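PDB 6DR3: penicillin-binding protein activator LpoA from Escherichia coli, which regulates peptidoglycan synthesis from the outer membrane, being essential for the function of penicillin-binding protein 1A, whose transpeptidase activity it stimulates. Local coordinates for residues A[75-78]-A[79-83]; A[153-157]-A[158-162]; A[210-214]-A[215-219]. All coordinates share one frame; numbering follows the deposited sequence. Where two conformers were deposited one is given.

Interaction 1 (A[75-78]-A[79-83]); sequences LAVE and IKLAQ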
ATOM      1  N   LEU A  75       3.233   7.928  11.251  1.00 16.44           N
ATOM      2  CA  LEU A  75       3.971   6.957  12.049  1.00 18.74           C
ATOM      3  C   LEU A  75       3.120   6.413  13.187  1.00 19.62           C
ATOM      4  O   LEU A  75       3.279   5.252  13.581  1.00 19.09           O
ATOM      5  CB  LEU A  75       5.248   7.591  12.603  1.00 14.61           C
ATOM      6  CG  LEU A  75       6.307   8.012  11.582  1.00 20.56           C
ATOM      7  CD1 LEU A  75       7.372   8.861  12.256  1.00 22.77           C
ATOM      8  CD2 LEU A  75       6.940   6.800  10.914  1.00 20.93           C
ATOM      9  N   ALA A  76       2.216   7.232  13.729  1.00 20.49           N
ATOM     10  CA  ALA A  76       1.339   6.762  14.795  1.00 23.36           C
ATOM     11  C   ALA A  76       0.471   5.604  14.322  1.00 20.73           C
ATOM     12  O   ALA A  76       0.224   4.655  15.077  1.00 21.12           O
ATOM     13  CB  ALA A  76       0.466   7.911  15.301  1.00 23.25           C
ATOM     14  N   VAL A  77      -0.009   5.665  13.078  1.00 23.10           N
ATOM     15  CA  VAL A  77      -0.818   4.577  12.534  1.00 26.18           C
ATOM     16  C   VAL A  77       0.023   3.316  12.385  1.00 20.79           C
ATOM     17  O   VAL A  77      -0.389   2.221  12.789  1.00 19.89           O
ATOM     18  CB  VAL A  77      -1.444   4.993  11.189  1.00 29.76           C
ATOM     19  CG1 VAL A  77      -2.212   3.829  10.567  1.00 29.77           C
ATOM     20  CG2 VAL A  77      -2.355   6.199  11.375  1.00 31.82           C
ATOM     21  N   GLU A  78       1.209   3.449  11.789  1.00 16.76           N
ATOM     22  CA  GLU A  78       2.061   2.288  11.564  1.00 23.01           C
ATOM     23  C   GLU A  78       2.443   1.625  12.879  1.00 23.38           C
ATOM     24  O   GLU A  78       2.534   0.395  12.960  1.00 22.41           O
ATOM     25  CB  GLU A  78       3.306   2.705  10.779  1.00 23.60           C
ATOM     26  CG  GLU A  78       2.986   3.307   9.416  1.00 29.73           C
ATOM     27  CD  GLU A  78       4.227   3.728   8.645  1.00 33.34           C
ATOM     28  OE1 GLU A  78       5.216   4.144   9.282  1.00 35.12           O
ATOM     29  OE2 GLU A  78       4.213   3.641   7.397  1.00 30.29           O
ATOM     30  N   ILE A  79       2.664   2.423  13.927  1.00 25.11           N
ATOM     31  CA  ILE A  79       2.999   1.861  15.233  1.00 24.98           C
ATOM     32  C   ILE A  79       1.824   1.059  15.783  1.00 26.84           C
ATOM     33  O   ILE A  79       1.990  -0.071  16.255  1.00 22.88           O
ATOM     34  CB  ILE A  79       3.434   2.980  16.199  1.00 21.96           C
ATOM     35  CG1 ILE A  79       4.816   3.502  15.792  1.00 24.98           C
ATOM     36  CG2 ILE A  79       3.455   2.485  17.652  1.00 21.18           C
ATOM     37  CD1 ILE A  79       5.275   4.736  16.554  1.00 31.74           C
ATOM     38  N   LYS A  80       0.617   1.625  15.724  1.00 27.13           N
ATOM     39  CA  LYS A  80      -0.545   0.923  16.264  1.00 32.59           C
ATOM     40  C   LYS A  80      -0.817  -0.368  15.501  1.00 32.34           C
ATOM     41  O   LYS A  80      -1.238  -1.369  16.091  1.00 29.21           O
ATOM     42  CB  LYS A  80      -1.769   1.834  16.244  1.00 34.25           C
ATOM     43  CG  LYS A  80      -1.721   2.913  17.312  1.00 44.52           C
ATOM     44  CD  LYS A  80      -3.061   3.593  17.505  1.00 55.07           C
ATOM     45  CE  LYS A  80      -2.976   4.658  18.588  1.00 61.74           C
ATOM     46  NZ  LYS A  80      -2.578   4.085  19.906  1.00 66.87           N
ATOM     47  N   LEU A  81      -0.589  -0.367  14.186  1.00 29.02           N
ATOM     48  CA  LEU A  81      -0.718  -1.606  13.428  1.00 27.86           C
ATOM     49  C   LEU A  81       0.331  -2.621  13.866  1.00 27.28           C
ATOM     50  O   LEU A  81       0.040  -3.817  13.981  1.00 38.34           O
ATOM     51  CB  LEU A  81      -0.605  -1.322  11.929  1.00 27.53           C
ATOM     52  CG  LEU A  81      -1.793  -0.573  11.316  1.00 27.94           C
ATOM     53  CD1 LEU A  81      -1.463  -0.101   9.911  1.00 27.73           C
ATOM     54  CD2 LEU A  81      -3.040  -1.447  11.303  1.00 30.87           C
ATOM     55  N   ALA A  82       1.559  -2.162  14.121  1.00 30.66           N
ATOM     56  CA  ALA A  82       2.594  -3.060  14.620  1.00 27.16           C
ATOM     57  C   ALA A  82       2.229  -3.621  15.988  1.00 28.47           C
ATOM     58  O   ALA A  82       2.571  -4.768  16.298  1.00 31.16           O
ATOM     59  CB  ALA A  82       3.935  -2.330  14.684  1.00 27.24           C
ATOM     60  N   GLN A  83       1.535  -2.838  16.813  1.00 31.76           N
ATOM     61  CA  GLN A  83       1.075  -3.291  18.120  1.00 36.29           C
ATOM     62  C   GLN A  83      -0.224  -4.088  18.048  1.00 41.01           C
ATOM     63  O   GLN A  83      -0.818  -4.367  19.095  1.00 42.45           O
ATOM     64  CB  GLN A  83       0.880  -2.094  19.054  1.00 32.44           C
ATOM     65  CG  GLN A  83       2.142  -1.293  19.324  1.00 33.96           C
ATOM     66  CD  GLN A  83       1.897  -0.103  20.236  1.00 37.79           C
ATOM     67  OE1 GLN A  83       2.678   0.162  21.147  1.00 42.43           O
ATOM     68  NE2 GLN A  83       0.809   0.620  19.991  1.00 37.60           N
TER

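Interaction 2 (A[153-157]-A[158-162]); sequences SSMTQ and EQANT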
ATOM      1  N   SER A 153     -10.123 -13.489  -6.646  1.00 25.83           N
ATOM      2  CA  SER A 153     -10.331 -14.919  -6.841  1.00 26.08           C
ATOM      3  C   SER A 153     -10.729 -15.640  -5.561  1.00 26.44           C
ATOM      4  O   SER A 153     -11.153 -16.799  -5.632  1.00 26.54           O
ATOM      5  CB  SER A 153      -9.068 -15.559  -7.420  1.00 31.56           C
ATOM      6  OG  SER A 153      -7.950 -15.342  -6.577  1.00 31.66           O
ATOM      7  N   SER A 154     -10.598 -14.996  -4.403  1.00 24.32           N
ATOM      8  CA  SER A 154     -11.062 -15.574  -3.149  1.00 31.22           C
ATOM      9  C   SER A 154     -12.558 -15.398  -2.939  1.00 32.75           C
ATOM     10  O   SER A 154     -13.114 -16.019  -2.028  1.00 32.39           O
ATOM     11  CB  SER A 154     -10.309 -14.951  -1.971  1.00 32.58           C
ATOM     12  OG  SER A 154      -8.973 -15.420  -1.915  1.00 36.34           O
ATOM     13  N   MET A 155     -13.217 -14.574  -3.748  1.00 37.28           N
ATOM     14  CA  MET A 155     -14.653 -14.392  -3.629  1.00 41.95           C
ATOM     15  C   MET A 155     -15.398 -15.479  -4.394  1.00 43.44           C
ATOM     16  O   MET A 155     -14.855 -16.137  -5.287  1.00 41.23           O
ATOM     17  CB  MET A 155     -15.076 -13.025  -4.166  1.00 46.60           C
ATOM     18  CG  MET A 155     -14.484 -11.840  -3.433  1.00 47.56           C
ATOM     19  SD  MET A 155     -15.165 -10.299  -4.072  1.00 45.11           S
ATOM     20  CE  MET A 155     -14.258  -9.092  -3.111  1.00 48.71           C
ATOM     21  N   THR A 156     -16.661 -15.657  -4.033  1.00 49.25           N
ATOM     22  CA  THR A 156     -17.573 -16.507  -4.778  1.00 56.17           C
ATOM     23  C   THR A 156     -18.374 -15.656  -5.756  1.00 53.28           C
ATOM     24  O   THR A 156     -18.437 -14.429  -5.640  1.00 47.17           O
ATOM     25  CB  THR A 156     -18.521 -17.256  -3.836  1.00 65.62           C
ATOM     26  OG1 THR A 156     -19.388 -16.322  -3.181  1.00 67.85           O
ATOM     27  CG2 THR A 156     -17.730 -18.033  -2.787  1.00 68.73           C
ATOM     28  N   GLN A 157     -18.981 -16.325  -6.738  1.00 60.87           N
ATOM     29  CA  GLN A 157     -19.818 -15.621  -7.704  1.00 65.87           C
ATOM     30  C   GLN A 157     -20.910 -14.823  -7.002  1.00 63.48           C
ATOM     31  O   GLN A 157     -21.205 -13.685  -7.386  1.00 56.88           O
ATOM     32  CB  GLN A 157     -20.432 -16.618  -8.688  1.00 75.83           C
ATOM     33  CG  GLN A 157     -19.410 -17.439  -9.463  1.00 80.51           C
ATOM     34  CD  GLN A 157     -20.054 -18.502 -10.335  1.00 86.11           C
ATOM     35  OE1 GLN A 157     -21.278 -18.612 -10.399  1.00 92.32           O
ATOM     36  NE2 GLN A 157     -19.227 -19.294 -11.010  1.00 83.46           N
ATOM     37  N   GLU A 158     -21.516 -15.400  -5.962  1.00 69.47           N
ATOM     38  CA  GLU A 158     -22.567 -14.702  -5.228  1.00 70.96           C
ATOM     39  C   GLU A 158     -22.012 -13.480  -4.506  1.00 65.36           C
ATOM     40  O   GLU A 158     -22.579 -12.385  -4.589  1.00 65.46           O
ATOM     41  CB  GLU A 158     -23.234 -15.653  -4.233  1.00 78.23           C
ATOM     42  CG  GLU A 158     -24.035 -16.772  -4.879  1.00 85.16           C
ATOM     43  CD  GLU A 158     -24.752 -17.635  -3.858  1.00 95.58           C
ATOM     44  OE1 GLU A 158     -24.611 -17.367  -2.646  1.00 97.76           O
ATOM     45  OE2 GLU A 158     -25.459 -18.580  -4.267  1.00100.17           O
ATOM     46  N   GLN A 159     -20.902 -13.651  -3.785  1.00 59.08           N
ATOM     47  CA  GLN A 159     -20.311 -12.535  -3.055  1.00 60.33           C
ATOM     48  C   GLN A 159     -19.961 -11.386  -3.992  1.00 52.93           C
ATOM     49  O   GLN A 159     -20.153 -10.213  -3.650  1.00 47.98           O
ATOM     50  CB  GLN A 159     -19.069 -13.007  -2.299  1.00 63.70           C
ATOM     51  CG  GLN A 159     -19.358 -14.036  -1.216  1.00 69.88           C
ATOM     52  CD  GLN A 159     -18.125 -14.813  -0.799  1.00 74.28           C
ATOM     53  OE1 GLN A 159     -17.014 -14.527  -1.246  1.00 71.50           O
ATOM     54  NE2 GLN A 159     -18.317 -15.809   0.060  1.00 81.95           N
ATOM     55  N   ALA A 160     -19.447 -11.703  -5.183  1.00 45.08           N
ATOM     56  CA  ALA A 160     -19.068 -10.658  -6.128  1.00 39.37           C
ATOM     57  C   ALA A 160     -20.288  -9.987  -6.745  1.00 38.32           C
ATOM     58  O   ALA A 160     -20.233  -8.800  -7.083  1.00 39.22           O
ATOM     59  CB  ALA A 160     -18.172 -11.240  -7.220  1.00 36.66           C
ATOM     60  N   ASN A 161     -21.392 -10.725  -6.904  1.00 45.17           N
ATOM     61  CA  ASN A 161     -22.611 -10.147  -7.458  1.00 52.89           C
ATOM     62  C   ASN A 161     -23.186  -9.046  -6.578  1.00 54.25           C
ATOM     63  O   ASN A 161     -23.922  -8.189  -7.079  1.00 56.24           O
ATOM     64  CB  ASN A 161     -23.665 -11.237  -7.660  1.00 57.91           C
ATOM     65  CG  ASN A 161     -23.334 -12.163  -8.812  1.00 62.33           C
ATOM     66  OD1 ASN A 161     -22.301 -12.021  -9.464  1.00 63.07           O
ATOM     67  ND2 ASN A 161     -24.213 -13.127  -9.065  1.00 67.82           N
ATOM     68  N   THR A 162     -22.877  -9.051  -5.285  1.00 53.83           N
ATOM     69  CA  THR A 162     -23.404  -8.061  -4.356  1.00 56.87           C
ATOM     70  C   THR A 162     -22.554  -6.800  -4.284  1.00 50.93           C
ATOM     71  O   THR A 162     -22.908  -5.876  -3.545  1.00 51.05           O
ATOM     72  CB  THR A 162     -23.529  -8.669  -2.956  1.00 66.92           C
ATOM     73  OG1 THR A 162     -22.229  -9.025  -2.469  1.00 68.08           O
ATOM     74  CG2 THR A 162     -24.413  -9.911  -2.990  1.00 71.79           C
TER

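Interaction 3 (A[210-214]-A[215-219]); sequences KMLPT and QLVNV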
ATOM      1  N   LYS A 210      -1.511  -4.439 -18.327  1.00 28.39           N
ATOM      2  CA  LYS A 210      -0.110  -4.240 -18.669  1.00 30.78           C
ATOM      3  C   LYS A 210       0.815  -5.153 -17.878  1.00 30.58           C
ATOM      4  O   LYS A 210       1.952  -5.380 -18.302  1.00 31.88           O
ATOM      5  CB  LYS A 210       0.286  -2.784 -18.411  1.00 33.05           C
ATOM      6  CG  LYS A 210      -0.700  -1.760 -18.955  1.00 38.92           C
ATOM      7  CD  LYS A 210      -0.313  -0.352 -18.531  1.00 48.54           C
ATOM      8  CE  LYS A 210      -1.499   0.398 -17.947  1.00 55.95           C
ATOM      9  NZ  LYS A 210      -1.088   1.682 -17.318  1.00 62.17           N
ATOM     10  N   MET A 211       0.348  -5.680 -16.746  1.00 31.82           N
ATOM     11  CA  MET A 211       1.178  -6.482 -15.846  1.00 35.65           C
ATOM     12  C   MET A 211       0.258  -7.537 -15.226  1.00 29.80           C
ATOM     13  O   MET A 211      -0.338  -7.317 -14.171  1.00 24.16           O
ATOM     14  CB  MET A 211       1.835  -5.600 -14.792  1.00 41.75           C
ATOM     15  CG  MET A 211       2.979  -6.245 -14.038  1.00 49.57           C
ATOM     16  SD  MET A 211       3.748  -5.124 -12.843  1.00 52.99           S
ATOM     17  CE  MET A 211       4.363  -3.820 -13.908  1.00 49.48           C
ATOM     18  N   LEU A 212       0.149  -8.677 -15.901  1.00 29.67           N
ATOM     19  CA  LEU A 212      -0.847  -9.669 -15.526  1.00 25.51           C
ATOM     20  C   LEU A 212      -0.547 -10.228 -14.136  1.00 25.42           C
ATOM     21  O   LEU A 212       0.624 -10.387 -13.771  1.00 28.13           O
ATOM     22  CB  LEU A 212      -0.878 -10.810 -16.543  1.00 27.91           C
ATOM     23  CG  LEU A 212      -1.625 -10.550 -17.851  1.00 29.92           C
ATOM     24  CD1 LEU A 212      -1.335 -11.663 -18.844  1.00 32.87           C
ATOM     25  CD2 LEU A 212      -3.123 -10.434 -17.599  1.00 25.34           C
ATOM     26  N   PRO A 213      -1.567 -10.536 -13.339  1.00 24.27           N
ATOM     27  CA  PRO A 213      -1.322 -11.230 -12.074  1.00 26.18           C
ATOM     28  C   PRO A 213      -0.496 -12.489 -12.303  1.00 27.81           C
ATOM     29  O   PRO A 213      -0.775 -13.273 -13.214  1.00 24.95           O
ATOM     30  CB  PRO A 213      -2.728 -11.555 -11.564  1.00 24.26           C
ATOM     31  CG  PRO A 213      -3.603 -10.530 -12.193  1.00 24.00           C
ATOM     32  CD  PRO A 213      -3.001 -10.248 -13.537  1.00 25.03           C
ATOM     33  N   THR A 214       0.531 -12.663 -11.474  0.78 25.24           N
ATOM     34  CA  THR A 214       1.389 -13.839 -11.578  0.78 29.31           C
ATOM     35  C   THR A 214       0.571 -15.123 -11.569  0.78 30.63           C
ATOM     36  O   THR A 214       0.907 -16.091 -12.262  0.78 32.42           O
ATOM     37  CB  THR A 214       2.401 -13.836 -10.430  0.78 34.20           C
ATOM     38  OG1 THR A 214       3.237 -12.676 -10.536  0.78 32.49           O
ATOM     39  CG2 THR A 214       3.271 -15.092 -10.453  0.78 40.03           C
ATOM     40  N   GLN A 215      -0.511 -15.150 -10.789  1.00 31.94           N
ATOM     41  CA  GLN A 215      -1.304 -16.368 -10.657  1.00 32.87           C
ATOM     42  C   GLN A 215      -1.942 -16.765 -11.981  1.00 29.12           C
ATOM     43  O   GLN A 215      -2.220 -17.949 -12.202  1.00 32.75           O
ATOM     44  CB  GLN A 215      -2.376 -16.181  -9.584  1.00 34.48           C
ATOM     45  CG  GLN A 215      -1.837 -15.738  -8.226  1.00 38.27           C
ATOM     46  CD  GLN A 215      -1.838 -14.227  -8.054  1.00 38.01           C
ATOM     47  OE1 GLN A 215      -1.510 -13.484  -8.980  1.00 30.73           O
ATOM     48  NE2 GLN A 215      -2.216 -13.768  -6.866  1.00 34.96           N
ATOM     49  N   LEU A 216      -2.183 -15.801 -12.868  1.00 30.14           N
ATOM     50  CA  LEU A 216      -2.801 -16.088 -14.157  1.00 37.23           C
ATOM     51  C   LEU A 216      -1.787 -16.387 -15.252  1.00 45.28           C
ATOM     52  O   LEU A 216      -2.159 -16.973 -16.276  1.00 46.11           O
ATOM     53  CB  LEU A 216      -3.683 -14.911 -14.590  1.00 32.15           C
ATOM     54  CG  LEU A 216      -4.883 -14.630 -13.681  1.00 25.65           C
ATOM     55  CD1 LEU A 216      -5.600 -13.356 -14.103  1.00 24.24           C
ATOM     56  CD2 LEU A 216      -5.845 -15.811 -13.676  1.00 27.92           C
ATOM     57  N   VAL A 217      -0.526 -16.004 -15.068  1.00 44.89           N
ATOM     58  CA  VAL A 217       0.516 -16.314 -16.043  1.00 48.97           C
ATOM     59  C   VAL A 217       1.130 -17.681 -15.776  1.00 55.83           C
ATOM     60  O   VAL A 217       1.268 -18.502 -16.686  1.00 50.96           O
ATOM     61  CB  VAL A 217       1.589 -15.203 -16.035  1.00 49.78           C
ATOM     62  CG1 VAL A 217       2.726 -15.535 -17.000  1.00 52.87           C
ATOM     63  CG2 VAL A 217       0.969 -13.861 -16.390  1.00 47.14           C
ATOM     64  N   ASN A 218       1.500 -17.947 -14.524  1.00 75.16           N
ATOM     65  CA  ASN A 218       2.149 -19.203 -14.151  1.00 91.20           C
ATOM     66  C   ASN A 218       1.062 -20.221 -13.827  1.00 93.36           C
ATOM     67  O   ASN A 218       0.600 -20.332 -12.690  1.00 98.99           O
ATOM     68  CB  ASN A 218       3.094 -18.988 -12.974  1.00 95.32           C
ATOM     69  CG  ASN A 218       4.133 -17.916 -13.249  1.00 96.30           C
ATOM     70  OD1 ASN A 218       4.375 -17.550 -14.399  1.00 96.29           O
ATOM     71  ND2 ASN A 218       4.758 -17.411 -12.191  1.00 96.44           N
ATOM     72  N   VAL A 219       0.646 -20.976 -14.846  1.00 81.53           N
ATOM     73  CA  VAL A 219      -0.414 -21.966 -14.711  1.00 80.20           C
ATOM     74  C   VAL A 219       0.024 -23.256 -15.394  1.00 88.82           C
ATOM     75  O   VAL A 219       0.886 -23.260 -16.275  1.00 90.16           O
ATOM     76  CB  VAL A 219      -1.752 -21.463 -15.298  1.00 74.32           C
ATOM     77  CG1 VAL A 219      -2.281 -20.295 -14.476  1.00 69.72           C
ATOM     78  CG2 VAL A 219      -1.583 -21.057 -16.757  1.00 72.42           C
TER

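Interaction 1 (A[75-78]-A[79-83])
The carbonyl oxygen of Val77 takes the amide of Leu81 at 2.9 Å from N to O, a nearly straight bond with an N-H...O angle of 163° that the donor enters almost in line with the carbonyl. It belongs to the i to i+4 pattern of the α-helix 66-82, a helix of this TPR-like, all-helical amino-terminal domain. Three more bonds repeat the spacing: Ile79 N to Leu75 O, Lys80 N to Ala76 O and Ala82 N to Glu78 O, each with the donor tilted from the carbonyl plane by some 20 to 30°. Gln83 N still bonds to Ile79 O, although Gln83 is the first residue to depart from helical backbone angles.

Side chains sort by the face they leave from. Leu75 and Ile79 are buried against helix 30-47, and Ile79 also reaches Val54 and Phe57 of helix 50-58. Ile79 CG1 stands beside its own backbone N (chi1 -72°), which carries it back over the preceding turn to within 3.2 Å of Leu75 O. On another face, Val77 and Leu81 turn to helix 86-93 and to Ala112 of helix 103-117. Glu78 runs extended and forms a salt bridge through OE2 to Arg108 NE, which ties helix 66-82 to helix 103-117. Lys80 lays its CG 3.4 Å from Ala76 O before its chain bends at the end. The apolar contact between turns is made by Val77 and Leu81, lying side by side and pointing the same way, with Val77 CG1 4.1 Å from Leu81 CD1.

Interaction 2 (A[153-157]-A[158-162])
Gln159 lays its extended side chain across Thr156, the two crossing obliquely, with Thr156 OG1 3.0 Å from Gln159 CG. The pair forms a capping box at the start of helix 157-161, where Thr156 is the N-cap. One half is the bond from Gln159 N to Thr156 OG1, 3.1 Å long and close to straight at 166°; chi1 of 66° sets the hydroxyl between the backbone N and the carbonyl carbon of Thr156, facing the first helical turn. The reciprocal half runs from Thr156 N to Gln159 OE1 at 3.0 Å, but the donor stands well above the amide plane, 67° out of it. The same OE1 lies 3.4 Å from Met155 CA. Behind the box the helix proper begins with Ala160 N bonded to Thr156 O and Asn161 N to Gln157 O. At its far end Thr162 OG1 donates to Gln159 O at 2.7 Å.

Beneath this exposed cap, Met155 is buried: its extended chain reaches Gln179 of helix 170-185 and Leu163. Ala160 also meets Gln179, and Gln157 touches Phe183, so the short helix lies against helix 170-185 just after helix 138-153 ends.

Interaction 3 (A[210-214]-A[215-219])
Leu212 and Val217 meet at about a right angle, Leu212 CB resting 3.6 Å from Val217 CG2, with Leu212 CD1 a little farther from the same methyl. Leu212 belongs to the link between helix 207-210 and the single-turn helix 214-217, and its carbonyl oxygen accepts a bond from Gln142 NE2.

Pro213 follows at the N-cap position. Its ring offers no capping acceptor; its carbonyl accepts from the first turn. Leu216 N reaches Pro213 O at 2.9 Å in a bent bond, with the donor 53° out of the carbonyl plane. The bond from Val217 N to the same oxygen is weak. This i to i+3 closure marks a tight opening turn. The proline ring lies alongside Leu216, CG 4.0 Å from Leu216 CD1, both groups pointing the same way, while its CB is 3.4 Å from Gln215 OE1.

Thr214 is the first residue of the helix, and its oxygen accepts from Asn218, where the backbone leaves helical angles. The bond from Asn218 N to Thr214 O is 3.0 Å long and almost straight, 173° at the hydrogen, whereas Val217 N makes only a weak bond to that oxygen. The Gln215 chain bends at chi2 (93°), bringing its amide back toward the start of the turn.

Asp146 ties this turn to helix 138-153 twice, its OD1 accepting from Thr214 N and its backbone oxygen from Gln215 NE2. Pro213 and Leu216 share Trp149 of that helix. Pro213 also touches Trp175 and Leu216 touches Leu178, both on helix 170-185, while Leu212 and Leu216 reach Ile196 of helix 189-202; the turn is therefore seated where three helices converge.

How the interactions relate
The contacts come in series along the chain, in the order 75-83, 153-162 and 210-219, and none touches another. Interaction 1 lies within the long helix 66-82; its centre is 31 Å from that of interaction 2 and 32 Å from that of interaction 3, which is on the opposite side of the chain's centre. Interactions 2 and 3 are closer, 20 Å between centres and about 6 Å at the nearest atoms, and both border helices 138-153 and 170-185. Interaction 1 is regular helix within the TPR-like array, whereas interactions 2 and 3 are short helices packed on the C-terminal part of the amino-terminal domain of the PBP1a activator.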